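Side-chain contacts in glutathione s-transferase S2 (Nilaparvata lugens, PDB 5H5L), which probably catalyses the conjugation of glutathione to electrophilic substrates and works as a glutathione-requiring prostaglandin D synthase: residues B[78-83]-B[146-151]; B[131-136]-B[154-159]. One frame throughout, in Å; residues are numbered along the deposited sequence.

Contact 1 of 2, residues B[78-83]-B[146-151]; sequences AGSNEW and NGKLSW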
loop_
_atom_site.group_PDB
_atom_site.type_symbol
_atom_site.label_atom_id
_atom_site.label_comp_id
_atom_site.label_asym_id
_atom_site.label_seq_id
_atom_site.Cartn_x
_atom_site.Cartn_y
_atom_site.Cartn_z
ATOM N N ALA B 78 -11.762 2.741 -12.280
ATOM C CA ALA B 78 -10.303 2.678 -12.334
ATOM C C ALA B 78 -9.802 3.437 -13.553
ATOM O O ALA B 78 -10.544 4.237 -14.123
ATOM C CB ALA B 78 -9.805 1.228 -12.358
ATOM N N GLY B 79 -8.560 3.208 -13.974
ATOM C CA GLY B 79 -8.009 3.984 -15.068
ATOM C C GLY B 79 -8.350 3.392 -16.447
ATOM O O GLY B 79 -8.575 2.196 -16.583
ATOM N N SER B 80 -8.332 4.252 -17.474
ATOM C CA SER B 80 -8.474 3.802 -18.861
ATOM C C SER B 80 -7.201 3.184 -19.437
ATOM O O SER B 80 -7.273 2.545 -20.491
ATOM C CB SER B 80 -8.896 4.970 -19.744
ATOM O OG SER B 80 -10.086 5.560 -19.254
ATOM N N ASN B 81 -6.050 3.378 -18.795
ATOM C CA ASN B 81 -4.778 2.782 -19.215
ATOM C C ASN B 81 -3.884 2.658 -17.987
ATOM O O ASN B 81 -4.307 2.971 -16.874
ATOM C CB ASN B 81 -4.102 3.615 -20.303
ATOM C CG ASN B 81 -3.988 5.062 -19.948
ATOM O OD1 ASN B 81 -3.543 5.421 -18.865
ATOM N ND2 ASN B 81 -4.425 5.918 -20.850
ATOM N N GLU B 82 -2.650 2.167 -18.176
ATOM C CA GLU B 82 -1.787 1.949 -17.014
ATOM C C GLU B 82 -1.417 3.262 -16.349
ATOM O O GLU B 82 -1.274 3.315 -15.121
ATOM C CB GLU B 82 -0.498 1.210 -17.374
ATOM C CG GLU B 82 -0.666 -0.062 -18.134
ATOM C CD GLU B 82 -0.668 0.220 -19.609
ATOM O OE1 GLU B 82 -1.755 0.568 -20.105
ATOM O OE2 GLU B 82 0.426 0.176 -20.238
ATOM N N TRP B 83 -1.206 4.322 -17.144
ATOM C CA TRP B 83 -0.825 5.608 -16.571
ATOM C C TRP B 83 -1.935 6.150 -15.694
ATOM O O TRP B 83 -1.683 6.668 -14.600
ATOM C CB TRP B 83 -0.484 6.616 -17.667
ATOM C CG TRP B 83 -0.084 7.927 -17.105
ATOM C CD1 TRP B 83 -0.865 9.020 -16.957
ATOM C CD2 TRP B 83 1.206 8.276 -16.568
ATOM N NE1 TRP B 83 -0.157 10.030 -16.364
ATOM C CE2 TRP B 83 1.119 9.593 -16.116
ATOM C CE3 TRP B 83 2.416 7.594 -16.435
ATOM C CZ2 TRP B 83 2.203 10.267 -15.548
ATOM C CZ3 TRP B 83 3.495 8.256 -15.871
ATOM C CH2 TRP B 83 3.376 9.586 -15.435
ATOM N N ASN B 146 -6.897 11.990 -12.551
ATOM C CA ASN B 146 -7.353 11.868 -13.940
ATOM C C ASN B 146 -8.620 12.682 -14.235
ATOM O O ASN B 146 -9.322 12.424 -15.220
ATOM C CB ASN B 146 -7.605 10.408 -14.317
ATOM C CG ASN B 146 -6.414 9.503 -14.043
ATOM O OD1 ASN B 146 -5.289 9.777 -14.469
ATOM N ND2 ASN B 146 -6.672 8.394 -13.361
ATOM N N GLY B 147 -8.960 13.654 -13.403
ATOM C CA GLY B 147 -10.156 14.428 -13.657
ATOM C C GLY B 147 -11.438 13.634 -13.667
ATOM O O GLY B 147 -12.413 14.076 -14.263
ATOM N N LYS B 148 -11.482 12.469 -13.023
ATOM C CA LYS B 148 -12.728 11.709 -12.979
ATOM C C LYS B 148 -12.771 10.840 -11.727
ATOM O O LYS B 148 -11.738 10.521 -11.127
ATOM C CB LYS B 148 -12.922 10.840 -14.239
ATOM C CG LYS B 148 -11.819 9.826 -14.515
ATOM C CD LYS B 148 -11.942 9.157 -15.914
ATOM C CE LYS B 148 -10.802 8.181 -16.155
ATOM N NZ LYS B 148 -10.666 7.589 -17.519
ATOM N N LEU B 149 -13.996 10.474 -11.348
ATOM C CA LEU B 149 -14.242 9.671 -10.156
ATOM C C LEU B 149 -13.493 8.338 -10.224
ATOM O O LEU B 149 -13.529 7.641 -11.242
ATOM C CB LEU B 149 -15.734 9.403 -9.999
ATOM C CG LEU B 149 -16.124 8.660 -8.710
ATOM C CD1 LEU B 149 -16.030 9.582 -7.509
ATOM C CD2 LEU B 149 -17.499 8.095 -8.796
ATOM N N SER B 150 -12.821 7.983 -9.138
ATOM C CA SER B 150 -12.132 6.709 -9.054
ATOM C C SER B 150 -12.439 6.014 -7.735
ATOM O O SER B 150 -12.994 6.607 -6.807
ATOM C CB SER B 150 -10.616 6.892 -9.215
ATOM O OG SER B 150 -10.005 7.494 -8.080
ATOM N N TRP B 151 -12.053 4.719 -7.654
ATOM C CA TRP B 151 -12.106 4.009 -6.379
ATOM C C TRP B 151 -11.243 4.718 -5.356
ATOM O O TRP B 151 -11.522 4.669 -4.156
ATOM C CB TRP B 151 -11.648 2.532 -6.552
ATOM C CG TRP B 151 -10.189 2.401 -6.882
ATOM C CD1 TRP B 151 -9.631 2.352 -8.138
ATOM C CD2 TRP B 151 -9.105 2.311 -5.961
ATOM N NE1 TRP B 151 -8.279 2.230 -8.048
ATOM C CE2 TRP B 151 -7.930 2.206 -6.721
ATOM C CE3 TRP B 151 -9.010 2.321 -4.559
ATOM C CZ2 TRP B 151 -6.685 2.106 -6.145
ATOM C CZ3 TRP B 151 -7.774 2.227 -3.981
ATOM C CH2 TRP B 151 -6.617 2.133 -4.762
HETATM O O HOH W 1 -11.506 6.534 -12.788
#

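Contact 2 of 2, residues B[131-136]-B[154-159]; sequences NKFNDH and IYFISI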
loop_
_atom_site.group_PDB
_atom_site.type_symbol
_atom_site.label_atom_id
_atom_site.label_comp_id
_atom_site.label_asym_id
_atom_site.label_seq_id
_atom_site.Cartn_x
_atom_site.Cartn_y
_atom_site.Cartn_z
ATOM N N ASN B 131 -2.537 20.071 2.377
ATOM C CA ASN B 131 -2.360 21.169 1.418
ATOM C C ASN B 131 -2.020 20.602 0.039
ATOM O O ASN B 131 -2.546 21.052 -0.984
ATOM C CB ASN B 131 -1.262 22.138 1.866
ATOM C CG ASN B 131 -1.722 23.138 2.932
ATOM O OD1 ASN B 131 -2.842 23.625 2.916
ATOM N ND2 ASN B 131 -0.831 23.453 3.838
ATOM N N LYS B 132 -1.158 19.578 -0.008
ATOM C CA LYS B 132 -0.828 18.974 -1.296
ATOM C C LYS B 132 -2.030 18.258 -1.907
ATOM O O LYS B 132 -2.271 18.375 -3.113
ATOM C CB LYS B 132 0.353 18.024 -1.136
ATOM C CG LYS B 132 1.703 18.770 -1.061
ATOM C CD LYS B 132 2.703 17.981 -0.237
ATOM C CE LYS B 132 4.039 18.683 -0.148
ATOM N NZ LYS B 132 4.758 18.725 -1.469
ATOM N N PHE B 133 -2.772 17.480 -1.101
ATOM C CA PHE B 133 -3.983 16.827 -1.596
ATOM C C PHE B 133 -4.958 17.868 -2.122
ATOM O O PHE B 133 -5.565 17.708 -3.192
ATOM C CB PHE B 133 -4.681 16.030 -0.480
ATOM C CG PHE B 133 -3.908 14.846 0.056
ATOM C CD1 PHE B 133 -2.836 14.283 -0.621
ATOM C CD2 PHE B 133 -4.284 14.291 1.266
ATOM C CE1 PHE B 133 -2.163 13.197 -0.093
ATOM C CE2 PHE B 133 -3.589 13.234 1.802
ATOM C CZ PHE B 133 -2.542 12.682 1.106
ATOM N N ASN B 134 -5.155 18.924 -1.335
ATOM C CA ASN B 134 -6.054 20.015 -1.722
ATOM C C ASN B 134 -5.644 20.618 -3.073
ATOM O O ASN B 134 -6.465 20.742 -3.986
ATOM C CB ASN B 134 -6.034 21.060 -0.604
ATOM C CG ASN B 134 -7.252 21.972 -0.611
ATOM O OD1 ASN B 134 -8.387 21.563 -0.856
ATOM N ND2 ASN B 134 -7.011 23.220 -0.322
ATOM N N ASP B 135 -4.364 20.954 -3.222
ATOM C CA ASP B 135 -3.848 21.506 -4.474
ATOM C C ASP B 135 -3.962 20.488 -5.604
ATOM O O ASP B 135 -4.311 20.829 -6.740
ATOM C CB ASP B 135 -2.394 21.946 -4.221
ATOM C CG ASP B 135 -1.595 22.297 -5.493
ATOM O OD1 ASP B 135 -1.607 23.476 -5.899
ATOM O OD2 ASP B 135 -0.876 21.416 -6.034
ATOM N N HIS B 136 -3.730 19.215 -5.296
ATOM C CA HIS B 136 -3.803 18.187 -6.332
ATOM C C HIS B 136 -5.222 18.028 -6.834
ATOM O O HIS B 136 -5.453 17.959 -8.044
ATOM C CB HIS B 136 -3.266 16.872 -5.773
ATOM C CG HIS B 136 -3.194 15.774 -6.771
ATOM N ND1 HIS B 136 -2.091 15.570 -7.563
ATOM C CD2 HIS B 136 -4.074 14.790 -7.079
ATOM C CE1 HIS B 136 -2.294 14.507 -8.324
ATOM N NE2 HIS B 136 -3.484 14.006 -8.040
ATOM N N ILE B 154 -13.287 7.194 -3.406
ATOM C CA ILE B 154 -14.152 6.537 -2.449
ATOM C C ILE B 154 -13.367 6.046 -1.250
ATOM O O ILE B 154 -13.804 6.197 -0.115
ATOM C CB ILE B 154 -14.911 5.434 -3.197
ATOM C CG1 ILE B 154 -15.898 6.132 -4.160
ATOM C CG2 ILE B 154 -15.662 4.537 -2.242
ATOM C CD1 ILE B 154 -16.571 5.215 -5.144
ATOM N N TYR B 155 -12.185 5.486 -1.477
ATOM C CA TYR B 155 -11.345 5.058 -0.369
ATOM C C TYR B 155 -10.951 6.251 0.495
ATOM O O TYR B 155 -11.059 6.211 1.722
ATOM C CB TYR B 155 -10.122 4.347 -0.957
ATOM C CG TYR B 155 -9.223 3.641 0.017
ATOM C CD1 TYR B 155 -9.373 2.278 0.258
ATOM C CD2 TYR B 155 -8.179 4.313 0.648
ATOM C CE1 TYR B 155 -8.521 1.602 1.118
ATOM C CE2 TYR B 155 -7.337 3.648 1.514
ATOM C CZ TYR B 155 -7.523 2.281 1.738
ATOM O OH TYR B 155 -6.687 1.625 2.602
ATOM N N PHE B 156 -10.509 7.327 -0.149
ATOM C CA PHE B 156 -10.032 8.532 0.536
ATOM C C PHE B 156 -11.127 9.136 1.426
ATOM O O PHE B 156 -10.927 9.352 2.635
ATOM C CB PHE B 156 -9.556 9.481 -0.568
ATOM C CG PHE B 156 -9.031 10.823 -0.123
ATOM C CD1 PHE B 156 -7.901 10.939 0.661
ATOM C CD2 PHE B 156 -9.604 11.978 -0.616
ATOM C CE1 PHE B 156 -7.403 12.218 1.007
ATOM C CE2 PHE B 156 -9.099 13.213 -0.287
ATOM C CZ PHE B 156 -8.016 13.331 0.514
ATOM N N ILE B 157 -12.300 9.371 0.854
ATOM C CA ILE B 157 -13.405 10.031 1.573
ATOM C C ILE B 157 -13.977 9.145 2.668
ATOM O O ILE B 157 -14.283 9.617 3.770
ATOM C CB ILE B 157 -14.500 10.467 0.571
ATOM C CG1 ILE B 157 -13.987 11.508 -0.401
ATOM C CG2 ILE B 157 -15.682 11.087 1.309
ATOM C CD1 ILE B 157 -13.282 12.671 0.281
ATOM N N SER B 158 -14.106 7.837 2.415
ATOM C CA SER B 158 -14.653 6.976 3.457
ATOM C C SER B 158 -13.757 6.979 4.679
ATOM O O SER B 158 -14.249 6.998 5.812
ATOM C CB SER B 158 -14.860 5.552 2.925
ATOM O OG SER B 158 -13.608 4.941 2.689
ATOM N N ILE B 159 -12.428 6.998 4.477
ATOM C CA ILE B 159 -11.516 7.000 5.609
ATOM C C ILE B 159 -11.423 8.392 6.236
ATOM O O ILE B 159 -11.352 8.516 7.461
ATOM C CB ILE B 159 -10.149 6.438 5.163
ATOM C CG1 ILE B 159 -10.318 4.926 4.884
ATOM C CG2 ILE B 159 -9.084 6.671 6.200
ATOM C CD1 ILE B 159 -9.126 4.239 4.313
#

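Contact 1 of 2, residues B[78-83]-B[146-151]
Lys-148 leaves the backbone with CG lying between N and the carbonyl carbon (chi1 58°), then runs fully extended towards Ser-80. Ser-80 sets OG beside its own backbone N (chi1 -56°), 2.7 Å from NZ of Lys-148. The main polar partner of NZ is Glu-84, which forms a salt bridge with it and whose OE1 accepts the backbone N-H of Ser-80. Lys-148 thus reaches the start of helix 82-106 from the other segment. Further in, CA of Ala-78 lies at the edge of the Trp-151 ring, 4.3 Å from CD1 and near the ring plane; CB is 4.4 Å from the same carbon. Segment 78-83 leads into the first helix of the C-terminal GST domain. Asn-81 is the N-cap of helix 82-106, and its OD1 accepts the N-H of Glu-84. At the N-cap of helix 151-164, OG of Ser-150 caps a backbone N in the first turn and its N-H goes to OD2 of Asp-153, consistent with the N-capping box known in GSTs. A water bridges the two segments, within hydrogen-bonding distance of O of Ala-78 (2.8 Å) and O of Leu-149. The Trp-151 side chain also packs on Ala-68 of helix 64-75 and Ile-88 of helix 82-106.

Contact 2 of 2, residues B[131-136]-B[154-159]
Phe-156 and Phe-133 meet between helix 151-164 and helix 111-139, and they alone carry this small contact. CB of Phe-156 starts out from its helix towards the other one. The ring carbon CG lies anti to the backbone N (chi1 179°), which carries the ring toward the other helix. The far end of the ring makes the contact. CE1 comes first, at 3.8 Å from CD2 of Phe-133, and it is 4.0 Å from CE2 of the same ring. CZ, at the tip, lies 3.9 Å from CD2 of Phe-133. The two rings form an offset edge-to-face pair. Phe-156 presents its edge to the face of Phe-133, with the planes at 89° and the centroids 5.6 Å apart. The backbones stay well separated, with 10.5 Å between CA of Phe-133 and CA of Phe-156.

The pair belongs to the buried core of the all-helical C-terminal GST domain. Phe-156 makes a second edge-to-face pair with Phe-95 and touches Leu-180, while Phe-133 packs on Met-91 and Ile-177. Tyr-155, next to Phe-156 in the sequence, hydrogen-bonds through OH to Ser-64 and Arg-99, both of the glutathione pocket. Chemically the contact is apolar throughout. A ring edge with slightly positive hydrogens faces an electron-rich ring face, so the perpendicular setting probably adds a weak electrostatic attraction to the dispersion between the rings.

From the N terminus, the chain first builds the thioredoxin-like domain, ending with helix 64-75. Segment 78-83 then leads into helix 82-106, and helix 111-139 follows. Contact 1 closes this long, mostly helical loop when the chain returns at 146-151. Contact 2 starts inside that loop, at 131-136. It closes at 154-159, a few residues past the end of contact 1, over a much shorter span. The two loops therefore cross, and neither nests in the other. Contact 1 ties the linker between the domains to the start of helix 151-164. Contact 2 ties the body of that helix to helix 111-139, deeper in the C-terminal domain. Their centres are 15 Å apart.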